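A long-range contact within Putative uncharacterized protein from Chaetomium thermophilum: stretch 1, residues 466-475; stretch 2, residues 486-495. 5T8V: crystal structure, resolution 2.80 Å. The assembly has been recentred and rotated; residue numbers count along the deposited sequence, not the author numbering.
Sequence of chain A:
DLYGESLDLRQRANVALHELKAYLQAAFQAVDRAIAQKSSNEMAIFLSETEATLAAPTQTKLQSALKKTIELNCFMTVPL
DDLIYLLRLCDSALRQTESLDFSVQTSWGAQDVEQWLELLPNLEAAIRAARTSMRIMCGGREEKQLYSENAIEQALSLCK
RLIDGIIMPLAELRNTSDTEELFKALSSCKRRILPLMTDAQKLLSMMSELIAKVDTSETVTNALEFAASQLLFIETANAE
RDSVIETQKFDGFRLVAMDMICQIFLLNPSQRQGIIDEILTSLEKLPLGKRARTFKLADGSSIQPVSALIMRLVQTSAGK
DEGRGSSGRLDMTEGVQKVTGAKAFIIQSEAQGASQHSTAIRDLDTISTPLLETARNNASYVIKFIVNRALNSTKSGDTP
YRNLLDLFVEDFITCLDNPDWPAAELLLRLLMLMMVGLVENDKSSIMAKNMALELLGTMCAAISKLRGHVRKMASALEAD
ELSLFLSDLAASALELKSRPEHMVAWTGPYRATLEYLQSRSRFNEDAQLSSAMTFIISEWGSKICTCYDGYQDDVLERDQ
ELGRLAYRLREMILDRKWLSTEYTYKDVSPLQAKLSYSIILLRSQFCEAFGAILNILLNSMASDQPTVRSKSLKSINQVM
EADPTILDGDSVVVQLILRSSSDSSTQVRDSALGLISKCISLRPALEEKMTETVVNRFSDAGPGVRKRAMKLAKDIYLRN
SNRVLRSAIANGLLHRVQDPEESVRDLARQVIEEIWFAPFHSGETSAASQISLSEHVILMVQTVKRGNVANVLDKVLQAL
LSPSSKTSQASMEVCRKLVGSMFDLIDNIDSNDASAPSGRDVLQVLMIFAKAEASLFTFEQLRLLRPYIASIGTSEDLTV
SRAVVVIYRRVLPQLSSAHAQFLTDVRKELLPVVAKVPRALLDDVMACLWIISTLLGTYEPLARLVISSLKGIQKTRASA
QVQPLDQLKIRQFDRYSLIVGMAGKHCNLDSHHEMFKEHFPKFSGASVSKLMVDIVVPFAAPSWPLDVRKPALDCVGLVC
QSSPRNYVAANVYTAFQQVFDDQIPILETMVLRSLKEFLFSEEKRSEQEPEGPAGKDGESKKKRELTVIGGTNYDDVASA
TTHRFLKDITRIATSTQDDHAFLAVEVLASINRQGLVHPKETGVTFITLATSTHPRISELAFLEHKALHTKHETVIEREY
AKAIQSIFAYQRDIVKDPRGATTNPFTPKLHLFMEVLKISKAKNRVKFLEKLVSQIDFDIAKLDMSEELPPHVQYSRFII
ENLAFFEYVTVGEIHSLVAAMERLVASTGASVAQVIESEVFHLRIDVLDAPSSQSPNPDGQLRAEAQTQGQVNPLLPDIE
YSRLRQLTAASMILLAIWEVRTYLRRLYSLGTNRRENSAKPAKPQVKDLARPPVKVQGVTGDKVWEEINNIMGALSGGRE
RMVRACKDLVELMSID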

# COMPACT_ATOMS: atom_id res chain seq x y z
N LEU A 466 16.74 13.46 6.65
CA LEU A 466 18.12 13.79 7.02
C LEU A 466 19.09 13.42 5.90
O LEU A 466 20.00 14.19 5.58
CB LEU A 466 18.50 13.09 8.32
CG LEU A 466 19.93 13.31 8.80
CD1 LEU A 466 19.96 13.52 10.30
CD2 LEU A 466 20.81 12.14 8.43
N ARG A 467 18.91 12.24 5.30
CA ARG A 467 19.81 11.81 4.23
C ARG A 467 19.70 12.73 3.02
O ARG A 467 20.72 13.15 2.45
CB ARG A 467 19.50 10.36 3.85
CG ARG A 467 19.95 9.36 4.91
CD ARG A 467 19.14 8.08 4.86
NE ARG A 467 19.08 7.53 3.51
CZ ARG A 467 20.10 6.93 2.89
NH1 ARG A 467 21.27 6.82 3.50
NH2 ARG A 467 19.94 6.46 1.67
N GLY A 468 18.47 13.08 2.63
CA GLY A 468 18.30 14.03 1.55
C GLY A 468 18.97 15.35 1.84
O GLY A 468 19.65 15.92 0.98
N HIS A 469 18.81 15.86 3.06
CA HIS A 469 19.42 17.12 3.43
C HIS A 469 20.94 17.03 3.38
O HIS A 469 21.62 17.98 2.97
CB HIS A 469 18.96 17.54 4.83
CG HIS A 469 19.37 18.93 5.21
ND1 HIS A 469 19.40 19.98 4.31
CD2 HIS A 469 19.76 19.46 6.40
CE1 HIS A 469 19.79 21.08 4.92
NE2 HIS A 469 20.02 20.79 6.19
N VAL A 470 21.51 15.88 3.77
CA VAL A 470 22.95 15.71 3.69
C VAL A 470 23.42 15.75 2.24
O VAL A 470 24.41 16.41 1.91
CB VAL A 470 23.38 14.40 4.38
CG1 VAL A 470 24.84 14.06 4.04
CG2 VAL A 470 23.21 14.53 5.89
N ARG A 471 22.71 15.05 1.35
CA ARG A 471 23.08 15.09 -0.06
C ARG A 471 23.02 16.51 -0.60
O ARG A 471 23.94 16.95 -1.31
CB ARG A 471 22.18 14.16 -0.87
CG ARG A 471 22.88 13.51 -2.06
CD ARG A 471 21.95 12.62 -2.87
NE ARG A 471 21.16 11.73 -2.01
CZ ARG A 471 21.56 10.53 -1.59
NH1 ARG A 471 22.75 10.05 -1.95
NH2 ARG A 471 20.77 9.81 -0.81
N LYS A 472 21.97 17.25 -0.25
CA LYS A 472 21.85 18.63 -0.71
C LYS A 472 23.02 19.47 -0.22
O LYS A 472 23.71 20.12 -1.01
CB LYS A 472 20.53 19.22 -0.23
CG LYS A 472 20.21 20.57 -0.85
CD LYS A 472 19.28 21.38 0.04
CE LYS A 472 19.00 22.74 -0.57
NZ LYS A 472 18.22 23.60 0.36
N MET A 473 23.26 19.47 1.10
CA MET A 473 24.34 20.29 1.65
C MET A 473 25.68 19.92 1.04
O MET A 473 26.50 20.80 0.76
CB MET A 473 24.38 20.13 3.17
CG MET A 473 23.12 20.56 3.89
SD MET A 473 23.22 20.27 5.67
CE MET A 473 24.35 21.58 6.13
N ALA A 474 25.92 18.63 0.82
CA ALA A 474 27.21 18.18 0.30
C ALA A 474 27.36 18.42 -1.19
O ALA A 474 28.49 18.36 -1.70
CB ALA A 474 27.40 16.69 0.59
N SER A 475 26.27 18.69 -1.91
CA SER A 475 26.36 18.97 -3.34
C SER A 475 26.79 20.40 -3.64
O SER A 475 26.96 20.74 -4.82
CB SER A 475 25.02 18.69 -4.02
OG SER A 475 24.04 19.64 -3.61
N LEU A 486 34.34 17.67 4.31
CA LEU A 486 32.99 17.25 4.67
C LEU A 486 32.23 16.74 3.46
O LEU A 486 31.38 15.85 3.60
CB LEU A 486 32.23 18.42 5.30
CG LEU A 486 32.73 18.95 6.64
CD1 LEU A 486 31.96 20.20 7.02
CD2 LEU A 486 32.62 17.89 7.72
N SER A 487 32.49 17.28 2.27
CA SER A 487 31.78 16.85 1.08
C SER A 487 32.18 15.43 0.70
O SER A 487 31.33 14.57 0.44
CB SER A 487 32.04 17.82 -0.07
OG SER A 487 31.36 17.41 -1.25
N ASP A 488 33.49 15.16 0.65
CA ASP A 488 33.94 13.80 0.37
C ASP A 488 33.46 12.83 1.44
O ASP A 488 32.99 11.73 1.13
CB ASP A 488 35.47 13.77 0.27
CG ASP A 488 36.01 12.38 -0.02
OD1 ASP A 488 35.82 11.89 -1.16
OD2 ASP A 488 36.64 11.79 0.88
N LEU A 489 33.54 13.24 2.71
CA LEU A 489 33.12 12.37 3.80
C LEU A 489 31.63 12.07 3.72
O LEU A 489 31.20 10.95 4.00
CB LEU A 489 33.48 13.01 5.14
CG LEU A 489 33.23 12.16 6.38
CD1 LEU A 489 34.08 10.90 6.37
CD2 LEU A 489 33.50 12.99 7.63
N ALA A 490 30.83 13.06 3.34
CA ALA A 490 29.39 12.84 3.18
C ALA A 490 29.12 11.90 2.01
O ALA A 490 28.28 11.01 2.11
CB ALA A 490 28.67 14.17 2.97
N ALA A 491 29.83 12.10 0.90
CA ALA A 491 29.72 11.17 -0.22
C ALA A 491 29.97 9.74 0.25
O ALA A 491 29.24 8.82 -0.13
CB ALA A 491 30.71 11.55 -1.32
N SER A 492 31.00 9.54 1.08
CA SER A 492 31.29 8.20 1.57
C SER A 492 30.22 7.71 2.54
O SER A 492 29.89 6.52 2.55
CB SER A 492 32.66 8.17 2.24
OG SER A 492 33.69 8.45 1.31
N ALA A 493 29.67 8.61 3.35
CA ALA A 493 28.78 8.20 4.43
C ALA A 493 27.38 7.88 3.93
O ALA A 493 26.69 7.05 4.54
CB ALA A 493 28.72 9.28 5.51
N LEU A 494 26.92 8.53 2.86
CA LEU A 494 25.60 8.22 2.33
C LEU A 494 25.52 6.76 1.91
O LEU A 494 24.61 6.04 2.31
CB LEU A 494 25.28 9.16 1.16
CG LEU A 494 24.87 10.56 1.62
CD1 LEU A 494 24.90 11.55 0.46
CD2 LEU A 494 23.49 10.54 2.26
N GLU A 495 26.48 6.31 1.09
CA GLU A 495 26.73 4.89 0.99
C GLU A 495 27.34 4.39 2.29
O GLU A 495 27.87 5.16 3.10
CB GLU A 495 27.67 4.59 -0.19
CG GLU A 495 27.21 5.19 -1.51
CD GLU A 495 25.84 4.69 -1.94
OE1 GLU A 495 25.59 3.47 -1.85
OE2 GLU A 495 25.01 5.53 -2.37

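Two helices, 466-474 and 486-494, run roughly antiparallel, with 147° between their directions and axes 9.6 Å apart at closest approach. Their contact buries 359 Å², both sides summed.

One hydrogen bond crosses the contact. Ser487 OG donates to Ala474 O at 3.1 Å. The short hydroxyl side chain of Ser487 reaches the Ala474 carbonyl directly. The backbones are close here: Ala474 CA and Ser487 CA lie 4.8 Å apart.

Apolar packing makes up the middle. Ala474 CB meets Ala490 CB at 3.7 Å, and Val470 CG1 lies 4.0 Å from the same Ala490 CB. All three CA-to-CB bonds point toward the opposing stretch. The methyl side chains of the alanines suit this narrow space. Towards Arg467 the gap is wider, with Arg467 CA 7.1 Å from Leu494 CA, and the larger Leu494 helps fill it. Leu494 CD2 lies 4.2 Å from Val470 CG1. Leu494 has the largest area covered by the other stretch, 122 Å².

Two arginines also contact Leu494. Both start sideways, but their ends come nearer. Arg471 lays a guanidinium face over Leu494 CD1, with Arg471 NH1 3.6 Å from Leu494 CD1. Arg467 presents its guanidinium edge to the backbone, Arg467 NH1 lying 3.6 Å from Leu494 O, a polar contact.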